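Long-range contact in tRNA(Ile2) 2-agmatinylcytidine synthetase TiaS (PDB 5XOB), which catalyses the ATP-dependent attachment of agmatine to the wobble cytidine of an isoleucine tRNA, switching its codon specificity from AUG to AUA: residues Glu152-Thr157 with Thr244-Met250. Numbering follows the deposited sequence.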
loop_
_atom_site.group_PDB
_atom_site.type_symbol
_atom_site.label_atom_id
_atom_site.label_comp_id
_atom_site.label_asym_id
_atom_site.label_seq_id
_atom_site.Cartn_x
_atom_site.Cartn_y
_atom_site.Cartn_z
ATOM N N GLU A 152 -15.901 -6.589 3.203
ATOM C CA GLU A 152 -16.654 -5.390 3.563
ATOM C C GLU A 152 -15.749 -4.172 3.475
ATOM O O GLU A 152 -14.654 -4.166 4.041
ATOM C CB GLU A 152 -17.239 -5.482 4.971
ATOM C CG GLU A 152 -17.812 -4.151 5.452
ATOM C CD GLU A 152 -18.686 -4.269 6.684
ATOM O OE1 GLU A 152 -18.585 -3.376 7.557
ATOM O OE2 GLU A 152 -19.473 -5.240 6.783
ATOM N N LEU A 153 -16.224 -3.137 2.784
ATOM C CA LEU A 153 -15.456 -1.915 2.586
ATOM C C LEU A 153 -16.072 -0.732 3.334
ATOM O O LEU A 153 -16.988 -0.068 2.832
ATOM C CB LEU A 153 -15.347 -1.598 1.093
ATOM C CG LEU A 153 -14.661 -2.635 0.192
ATOM C CD1 LEU A 153 -14.392 -2.043 -1.186
ATOM C CD2 LEU A 153 -13.363 -3.156 0.795
ATOM N N GLU A 154 -15.562 -0.483 4.541
ATOM C CA GLU A 154 -15.938 0.693 5.330
ATOM C C GLU A 154 -15.431 1.943 4.621
ATOM O O GLU A 154 -16.192 2.842 4.263
ATOM C CB GLU A 154 -15.335 0.610 6.737
ATOM C CG GLU A 154 -15.951 -0.463 7.629
ATOM C CD GLU A 154 -17.000 0.078 8.591
ATOM O OE1 GLU A 154 -17.088 -0.455 9.722
ATOM O OE2 GLU A 154 -17.734 1.027 8.227
ATOM N N ASP A 155 -14.121 1.971 4.432
ATOM C CA ASP A 155 -13.467 2.952 3.601
ATOM C C ASP A 155 -13.195 2.262 2.268
ATOM O O ASP A 155 -13.010 1.046 2.213
ATOM C CB ASP A 155 -12.156 3.387 4.265
ATOM C CG ASP A 155 -11.606 4.682 3.709
ATOM O OD1 ASP A 155 -12.344 5.440 3.030
ATOM O OD2 ASP A 155 -10.409 4.943 3.964
ATOM N N PHE A 156 -13.193 3.039 1.195
ATOM C CA PHE A 156 -12.843 2.535 -0.122
ATOM C C PHE A 156 -12.309 3.690 -0.951
ATOM O O PHE A 156 -12.518 4.852 -0.614
ATOM C CB PHE A 156 -14.067 1.919 -0.804
ATOM C CG PHE A 156 -15.189 2.892 -1.010
ATOM C CD1 PHE A 156 -16.125 3.109 -0.009
ATOM C CD2 PHE A 156 -15.299 3.609 -2.194
ATOM C CE1 PHE A 156 -17.158 4.017 -0.187
ATOM C CE2 PHE A 156 -16.327 4.517 -2.381
ATOM C CZ PHE A 156 -17.259 4.721 -1.376
ATOM N N THR A 157 -11.604 3.367 -2.022
ATOM C CA THR A 157 -11.245 4.362 -3.017
ATOM C C THR A 157 -11.606 3.818 -4.391
ATOM O O THR A 157 -11.958 2.639 -4.532
ATOM C CB THR A 157 -9.755 4.753 -2.936
ATOM O OG1 THR A 157 -8.922 3.601 -3.149
ATOM C CG2 THR A 157 -9.463 5.346 -1.584
ATOM N N THR A 244 -12.369 0.017 -4.693
ATOM C CA THR A 244 -11.183 -0.721 -4.272
ATOM C C THR A 244 -10.967 -0.552 -2.781
ATOM O O THR A 244 -11.506 0.371 -2.171
ATOM C CB THR A 244 -9.916 -0.214 -5.003
ATOM O OG1 THR A 244 -9.535 1.063 -4.478
ATOM C CG2 THR A 244 -10.159 -0.075 -6.501
ATOM N N ASN A 245 -10.174 -1.449 -2.199
ATOM C CA ASN A 245 -9.665 -1.240 -0.843
ATOM C C ASN A 245 -8.245 -0.659 -0.847
ATOM O O ASN A 245 -7.542 -0.697 0.162
ATOM C CB ASN A 245 -9.758 -2.520 -0.001
ATOM C CG ASN A 245 -8.845 -3.619 -0.491
ATOM O OD1 ASN A 245 -8.202 -3.500 -1.537
ATOM N ND2 ASN A 245 -8.789 -4.707 0.265
ATOM N N HIS A 246 -7.838 -0.106 -1.983
ATOM C CA HIS A 246 -6.592 0.648 -2.054
ATOM C C HIS A 246 -6.609 1.829 -1.131
ATOM O O HIS A 246 -7.641 2.476 -0.972
ATOM C CB HIS A 246 -6.374 1.193 -3.452
ATOM C CG HIS A 246 -6.095 0.136 -4.459
ATOM N ND1 HIS A 246 -6.439 0.257 -5.786
ATOM C CD2 HIS A 246 -5.522 -1.079 -4.323
ATOM C CE1 HIS A 246 -6.068 -0.835 -6.430
ATOM N NE2 HIS A 246 -5.514 -1.661 -5.563
ATOM N N ALA A 247 -5.455 2.127 -0.551
ATOM C CA ALA A 247 -5.268 3.338 0.245
ATOM C C ALA A 247 -6.148 3.394 1.502
ATOM O O ALA A 247 -6.588 4.468 1.912
ATOM C CB ALA A 247 -5.484 4.571 -0.632
ATOM N N THR A 248 -6.379 2.242 2.125
ATOM C CA THR A 248 -7.222 2.159 3.320
ATOM C C THR A 248 -6.528 1.606 4.572
ATOM O O THR A 248 -7.136 1.597 5.643
ATOM C CB THR A 248 -8.438 1.250 3.057
ATOM O OG1 THR A 248 -7.985 -0.025 2.592
ATOM C CG2 THR A 248 -9.368 1.867 2.016
ATOM N N ASP A 249 -5.282 1.139 4.442
ATOM C CA ASP A 249 -4.575 0.431 5.524
ATOM C C ASP A 249 -5.385 -0.751 6.038
ATOM O O ASP A 249 -5.281 -1.111 7.208
ATOM C CB ASP A 249 -4.269 1.367 6.711
ATOM C CG ASP A 249 -3.001 2.199 6.522
ATOM O OD1 ASP A 249 -2.209 1.951 5.586
ATOM O OD2 ASP A 249 -2.793 3.122 7.341
ATOM N N MET A 250 -6.190 -1.364 5.175
ATOM C CA MET A 250 -7.089 -2.434 5.616
ATOM C C MET A 250 -6.298 -3.677 6.054
ATOM O O MET A 250 -6.812 -4.541 6.758
ATOM C CB MET A 250 -8.089 -2.780 4.500
ATOM C CG MET A 250 -9.235 -3.702 4.920
ATOM S SD MET A 250 -10.494 -3.933 3.638
ATOM C CE MET A 250 -11.586 -5.131 4.413
#
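T157 and T244, the most heavily covered residues of the contact, form an antiparallel hydrogen-bonded pair where strand 157-163 begins and strand 239-244 ends, neighbours in the mixed sheet that runs through the TiaS TCKD and FLD regions. T157 N donates to T244 O (3.0 Å) and T244 N returns the bond to T157 O (2.7 Å), with the CA atoms 5.2 Å apart. Both threonine side chains lie on the same face of the sheet and add to the pairing: T244 OG1 donates to T157 O (2.9 Å), which already accepts from T244 N, while T157 OG1 reaches past the bridge to H246 O (2.8 Å). T244 OG1 in turn accepts from H246 N (3.2 Å), an ST turn that overlaps the start of the type II turn N245-T248. T248 OG1 bonds N245 O (2.6 Å) within that turn, and T248 CG2 packs against D155 O (3.7 Å). L153 supplies the apolar part of the contact, its CD2 lying 3.7 Å from N245 CB and 4.1 Å from M250 SD; beyond it, M250 CE approaches E152 O at 3.2 Å. Around them, D155 forms a salt bridge with R410, which also bonds A247 O, while N245 OD1 and H246 NE2 bond R44 of strand 35-44. The chemistry thus changes along the contact, from main-chain pairing reinforced by two threonine hydroxyls to a small patch where L153, M250 and T248 meet apolar groups and carbonyl oxygens, so that its hydrogen-bonded hold is concentrated at the strand ends and the loops beyond meet mainly through van der Waals contact.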